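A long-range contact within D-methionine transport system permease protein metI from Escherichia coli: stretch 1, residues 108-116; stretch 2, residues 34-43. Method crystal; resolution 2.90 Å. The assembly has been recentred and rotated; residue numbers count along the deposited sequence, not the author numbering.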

ATOM      1  N   VAL A 108       3.415 -14.159 -19.571  1.00 49.42           N
ATOM      2  CA  VAL A 108       3.748 -12.828 -20.071  1.00 55.48           C
ATOM      3  C   VAL A 108       2.727 -11.767 -19.626  1.00 45.99           C
ATOM      4  O   VAL A 108       3.098 -10.719 -19.099  1.00 27.55           O
ATOM      5  CB  VAL A 108       3.887 -12.837 -21.593  1.00 60.64           C
ATOM      6  CG1 VAL A 108       4.163 -11.421 -22.081  1.00 75.06           C
ATOM      7  CG2 VAL A 108       5.025 -13.786 -22.020  1.00 51.03           C
ATOM      8  N   GLU A 109       1.444 -12.068 -19.812  1.00 50.35           N
ATOM      9  CA  GLU A 109       0.376 -11.175 -19.364  1.00 58.25           C
ATOM     10  C   GLU A 109       0.382 -10.993 -17.848  1.00 53.35           C
ATOM     11  O   GLU A 109       0.192  -9.893 -17.337  1.00 55.99           O
ATOM     12  CB  GLU A 109      -0.988 -11.695 -19.811  1.00 55.31           C
ATOM     13  CG  GLU A 109      -2.165 -10.761 -19.526  1.00 56.64           C
ATOM     14  CD  GLU A 109      -3.416 -11.517 -19.131  1.00 63.42           C
ATOM     15  OE1 GLU A 109      -3.282 -12.530 -18.414  1.00 67.97           O
ATOM     16  OE2 GLU A 109      -4.523 -11.130 -19.577  1.00 65.73           O
ATOM     17  N   ASN A 110       0.580 -12.073 -17.119  1.00 23.74           N
ATOM     18  CA  ASN A 110       0.680 -11.926 -15.692  1.00 33.66           C
ATOM     19  C   ASN A 110       1.883 -11.059 -15.323  1.00 25.50           C
ATOM     20  O   ASN A 110       1.827 -10.281 -14.374  1.00 31.55           O
ATOM     21  CB  ASN A 110       0.761 -13.296 -15.016  1.00 55.33           C
ATOM     22  CG  ASN A 110      -0.595 -13.989 -14.930  1.00 51.67           C
ATOM     23  OD1 ASN A 110      -1.646 -13.337 -15.053  1.00 50.31           O
ATOM     24  ND2 ASN A 110      -0.579 -15.318 -14.722  1.00 40.38           N
ATOM     25  N   ALA A 111       2.977 -11.186 -16.064  1.00 30.34           N
ATOM     26  CA  ALA A 111       4.116 -10.306 -15.827  1.00 47.20           C
ATOM     27  C   ALA A 111       3.746  -8.862 -16.178  1.00 56.84           C
ATOM     28  O   ALA A 111       3.980  -7.941 -15.373  1.00 56.68           O
ATOM     29  CB  ALA A 111       5.364 -10.768 -16.607  1.00 32.58           C
ATOM     30  N   LEU A 112       3.157  -8.651 -17.356  1.00 35.36           N
ATOM     31  CA  LEU A 112       2.761  -7.301 -17.695  1.00 37.25           C
ATOM     32  C   LEU A 112       1.854  -6.739 -16.589  1.00 46.21           C
ATOM     33  O   LEU A 112       2.004  -5.572 -16.216  1.00 59.25           O
ATOM     34  CB  LEU A 112       2.087  -7.208 -19.066  1.00 34.70           C
ATOM     35  CG  LEU A 112       3.037  -7.334 -20.266  1.00 33.40           C
ATOM     36  CD1 LEU A 112       2.267  -7.435 -21.592  1.00 20.94           C
ATOM     37  CD2 LEU A 112       4.022  -6.183 -20.296  1.00 28.55           C
ATOM     38  N   LEU A 113       0.957  -7.549 -16.021  1.00 39.93           N
ATOM     39  CA  LEU A 113      -0.012  -7.027 -15.033  1.00 41.53           C
ATOM     40  C   LEU A 113       0.634  -6.486 -13.722  1.00 63.67           C
ATOM     41  O   LEU A 113      -0.031  -5.787 -12.931  1.00 43.73           O
ATOM     42  CB  LEU A 113      -1.072  -8.080 -14.698  1.00 40.66           C
ATOM     43  CG  LEU A 113      -2.137  -8.422 -15.750  1.00 39.04           C
ATOM     44  CD1 LEU A 113      -2.810  -9.717 -15.334  1.00 47.01           C
ATOM     45  CD2 LEU A 113      -3.179  -7.359 -15.918  1.00 20.95           C
ATOM     46  N   GLU A 114       1.912  -6.840 -13.506  1.00 63.62           N
ATOM     47  CA  GLU A 114       2.765  -6.327 -12.421  1.00 35.87           C
ATOM     48  C   GLU A 114       3.143  -4.866 -12.565  1.00 45.58           C
ATOM     49  O   GLU A 114       3.531  -4.233 -11.595  1.00 56.22           O
ATOM     50  CB  GLU A 114       4.071  -7.102 -12.369  1.00 44.81           C
ATOM     51  CG  GLU A 114       3.969  -8.588 -12.146  1.00 74.81           C
ATOM     52  CD  GLU A 114       3.736  -8.939 -10.695  1.00 77.71           C
ATOM     53  OE1 GLU A 114       4.677  -9.485 -10.062  1.00 55.69           O
ATOM     54  OE2 GLU A 114       2.618  -8.665 -10.195  1.00 90.02           O
ATOM     55  N   ILE A 115       3.092  -4.363 -13.797  1.00 60.20           N
ATOM     56  CA  ILE A 115       3.422  -2.978 -14.122  1.00 55.21           C
ATOM     57  C   ILE A 115       2.281  -2.028 -13.820  1.00 56.11           C
ATOM     58  O   ILE A 115       1.185  -2.177 -14.373  1.00 60.84           O
ATOM     59  CB  ILE A 115       3.775  -2.806 -15.601  1.00 51.14           C
ATOM     60  CG1 ILE A 115       4.888  -3.767 -16.001  1.00 48.64           C
ATOM     61  CG2 ILE A 115       4.180  -1.369 -15.875  1.00 36.18           C
ATOM     62  CD1 ILE A 115       5.312  -3.608 -17.430  1.00 55.53           C
ATOM     63  N   PRO A 116       2.544  -1.032 -12.954  1.00 62.98           N
ATOM     64  CA  PRO A 116       1.575  -0.038 -12.477  1.00 66.41           C
ATOM     65  C   PRO A 116       0.989   0.774 -13.621  1.00 53.47           C
ATOM     66  O   PRO A 116       1.731   1.324 -14.434  1.00 51.45           O
ATOM     67  CB  PRO A 116       2.426   0.862 -11.580  1.00 65.39           C
ATOM     68  CG  PRO A 116       3.586   0.023 -11.182  1.00 58.60           C
ATOM     69  CD  PRO A 116       3.878  -0.817 -12.366  1.00 62.74           C
TER
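Stretch 2, residues 34-43: VGVLLYVTRP

This is a close helix-on-helix packing contact, mostly apolar, with one long salt bridge from Glu109 to Arg42, just past the stretch 2 helix, and no clear hydrogen bond across it. Stretch 2 enters already helical at Val34 and stays helical through Tyr39, then runs as an extended segment at Arg42 and Pro43. Its helix crosses helix 108-112 at -49°, with the two N-to-C directions 49° apart. The axes approach to 8.1 Å.

Gly35 is the point of tightest backbone approach. Gly35 CA lies 4.8 Å from Glu109 CA and 4.1 Å from Val108 CB. A CB on Gly35 would point toward stretch 1 and fall 2.6 Å from Val108 CB, a clash, so the missing side chain permits this spacing. One residue on, Val36 directs its CB away, yet Val36 CG2 still lies 4.0 Å from Leu112 CD1.

Tyr39 has the largest area covered in this contact. Its CB leaves sideways, with chi1 at t, and the ring reaches stretch 1. Leu112 CB sits over one ring face, 3.6 Å from the centroid of the Tyr39 ring, in a CH-pi contact. Leu113 CD2 meets the ring edge, 3.3 Å from Tyr39 CE1. The hydroxyl reaches the turn from Leu112 to Ile115: Tyr39 OH is 3.5 Å from Leu112 O and 3.6 Å from Ile115 O.

From its place beside Gly35 CA, the Glu109 side chain runs on toward Leu38, Tyr39 and Arg42. Glu109 CG is 3.6 Å from Tyr39 CA. Glu109 OE2 is 3.0 Å from Leu38 O, but both atoms are acceptors and do not bond to each other; OE2 is hydrogen-bonded elsewhere in the structure. The long salt bridge joins Glu109 OE2 to Arg42 NH1 at 3.9 Å. Leu113 CD2 covers one face of the Arg42 guanidinium, 3.5 Å from Arg42 NH2.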

ATOM      1  N   VAL A  34       1.250 -13.219 -28.007  1.00 52.63           N
ATOM      2  CA  VAL A  34      -0.061 -13.641 -27.543  1.00 52.69           C
ATOM      3  C   VAL A  34      -0.325 -13.001 -26.183  1.00 67.75           C
ATOM      4  O   VAL A  34      -1.391 -12.414 -25.945  1.00 58.47           O
ATOM      5  CB  VAL A  34      -0.211 -15.176 -27.474  1.00 38.00           C
ATOM      6  CG1 VAL A  34      -1.544 -15.544 -26.845  1.00 36.00           C
ATOM      7  CG2 VAL A  34      -0.095 -15.778 -28.842  1.00 30.78           C
ATOM      8  N   GLY A  35       0.672 -13.106 -25.301  1.00 82.12           N
ATOM      9  CA  GLY A  35       0.583 -12.550 -23.959  1.00 83.28           C
ATOM     10  C   GLY A  35       0.290 -11.067 -23.983  1.00 65.42           C
ATOM     11  O   GLY A  35      -0.688 -10.613 -23.400  1.00 44.31           O
ATOM     12  N   VAL A  36       1.140 -10.327 -24.687  1.00 70.04           N
ATOM     13  CA  VAL A  36       0.961  -8.894 -24.879  1.00 65.72           C
ATOM     14  C   VAL A  36      -0.450  -8.548 -25.311  1.00 60.62           C
ATOM     15  O   VAL A  36      -1.072  -7.625 -24.783  1.00 51.77           O
ATOM     16  CB  VAL A  36       1.953  -8.338 -25.914  1.00 54.22           C
ATOM     17  CG1 VAL A  36       1.505  -6.969 -26.377  1.00 47.65           C
ATOM     18  CG2 VAL A  36       3.352  -8.284 -25.336  1.00 55.56           C
ATOM     19  N   LEU A  37      -0.957  -9.299 -26.275  1.00 66.20           N
ATOM     20  CA  LEU A  37      -2.235  -8.949 -26.857  1.00 81.48           C
ATOM     21  C   LEU A  37      -3.376  -9.501 -25.989  1.00 80.91           C
ATOM     22  O   LEU A  37      -4.538  -9.174 -26.213  1.00 87.27           O
ATOM     23  CB  LEU A  37      -2.314  -9.398 -28.329  1.00 89.26           C
ATOM     24  CG  LEU A  37      -1.279  -8.772 -29.301  1.00 97.29           C
ATOM     25  CD1 LEU A  37      -1.249  -9.501 -30.652  1.00 99.43           C
ATOM     26  CD2 LEU A  37      -1.476  -7.276 -29.552  1.00 90.46           C
ATOM     27  N   LEU A  38      -3.025 -10.327 -24.998  1.00 75.92           N
ATOM     28  CA  LEU A  38      -3.936 -10.708 -23.905  1.00 73.80           C
ATOM     29  C   LEU A  38      -4.033  -9.657 -22.796  1.00 74.61           C
ATOM     30  O   LEU A  38      -5.040  -9.581 -22.094  1.00 70.65           O
ATOM     31  CB  LEU A  38      -3.520 -12.039 -23.271  1.00 85.42           C
ATOM     32  CG  LEU A  38      -4.095 -13.407 -23.651  1.00 88.99           C
ATOM     33  CD1 LEU A  38      -3.269 -14.500 -22.969  1.00 89.97           C
ATOM     34  CD2 LEU A  38      -5.554 -13.512 -23.235  1.00 80.46           C
ATOM     35  N   TYR A  39      -2.952  -8.895 -22.615  1.00 77.50           N
ATOM     36  CA  TYR A  39      -2.866  -7.858 -21.588  1.00 64.35           C
ATOM     37  C   TYR A  39      -3.691  -6.672 -22.021  1.00 61.70           C
ATOM     38  O   TYR A  39      -4.581  -6.232 -21.294  1.00 68.81           O
ATOM     39  CB  TYR A  39      -1.402  -7.448 -21.344  1.00 66.23           C
ATOM     40  CG  TYR A  39      -1.196  -6.364 -20.285  1.00 73.89           C
ATOM     41  CD1 TYR A  39      -1.433  -6.636 -18.941  1.00 67.90           C
ATOM     42  CD2 TYR A  39      -0.687  -5.099 -20.616  1.00 70.05           C
ATOM     43  CE1 TYR A  39      -1.232  -5.676 -17.956  1.00 59.77           C
ATOM     44  CE2 TYR A  39      -0.473  -4.116 -19.627  1.00 62.63           C
ATOM     45  CZ  TYR A  39      -0.752  -4.420 -18.295  1.00 65.80           C
ATOM     46  OH  TYR A  39      -0.561  -3.488 -17.284  1.00 58.97           O
ATOM     47  N   VAL A  40      -3.423  -6.196 -23.237  1.00 70.48           N
ATOM     48  CA  VAL A  40      -4.109  -5.016 -23.766  1.00 84.16           C
ATOM     49  C   VAL A  40      -5.632  -5.173 -23.765  1.00 90.65           C
ATOM     50  O   VAL A  40      -6.344  -4.259 -23.365  1.00 98.12           O
ATOM     51  CB  VAL A  40      -3.628  -4.597 -25.190  1.00 53.42           C
ATOM     52  CG1 VAL A  40      -2.111  -4.560 -25.260  1.00 55.87           C
ATOM     53  CG2 VAL A  40      -4.195  -5.518 -26.258  1.00 55.42           C
ATOM     54  N   THR A  41      -6.130  -6.326 -24.197  1.00 93.86           N
ATOM     55  CA  THR A  41      -7.559  -6.468 -24.475  1.00105.14           C
ATOM     56  C   THR A  41      -8.463  -6.458 -23.244  1.00117.75           C
ATOM     57  O   THR A  41      -9.687  -6.330 -23.371  1.00123.96           O
ATOM     58  CB  THR A  41      -7.852  -7.710 -25.313  1.00106.99           C
ATOM     59  OG1 THR A  41      -7.287  -8.857 -24.671  1.00111.08           O
ATOM     60  CG2 THR A  41      -7.274  -7.549 -26.713  1.00105.60           C
ATOM     61  N   ARG A  42      -7.869  -6.604 -22.061  1.00120.79           N
ATOM     62  CA  ARG A  42      -8.632  -6.567 -20.812  1.00124.21           C
ATOM     63  C   ARG A  42      -9.346  -5.227 -20.606  1.00132.15           C
ATOM     64  O   ARG A  42      -8.930  -4.203 -21.155  1.00137.02           O
ATOM     65  CB  ARG A  42      -7.721  -6.879 -19.621  1.00116.55           C
ATOM     66  CG  ARG A  42      -7.630  -8.358 -19.302  1.00108.28           C
ATOM     67  CD  ARG A  42      -6.345  -8.728 -18.577  1.00 95.52           C
ATOM     68  NE  ARG A  42      -6.308  -8.232 -17.208  1.00 82.21           N
ATOM     69  CZ  ARG A  42      -6.340  -9.012 -16.134  1.00 76.36           C
ATOM     70  NH1 ARG A  42      -6.451 -10.323 -16.277  1.00 64.85           N
ATOM     71  NH2 ARG A  42      -6.294  -8.481 -14.918  1.00 81.90           N
ATOM     72  N   PRO A  43     -10.433  -5.229 -19.819  1.00129.69           N
ATOM     73  CA  PRO A  43     -11.087  -3.944 -19.538  1.00130.92           C
ATOM     74  C   PRO A  43     -10.138  -2.873 -18.976  1.00131.31           C
ATOM     75  O   PRO A  43      -9.339  -3.126 -18.065  1.00128.40           O
ATOM     76  CB  PRO A  43     -12.164  -4.317 -18.507  1.00120.44           C
ATOM     77  CG  PRO A  43     -11.750  -5.666 -17.963  1.00114.95           C
ATOM     78  CD  PRO A  43     -11.086  -6.349 -19.117  1.00118.03           C
TER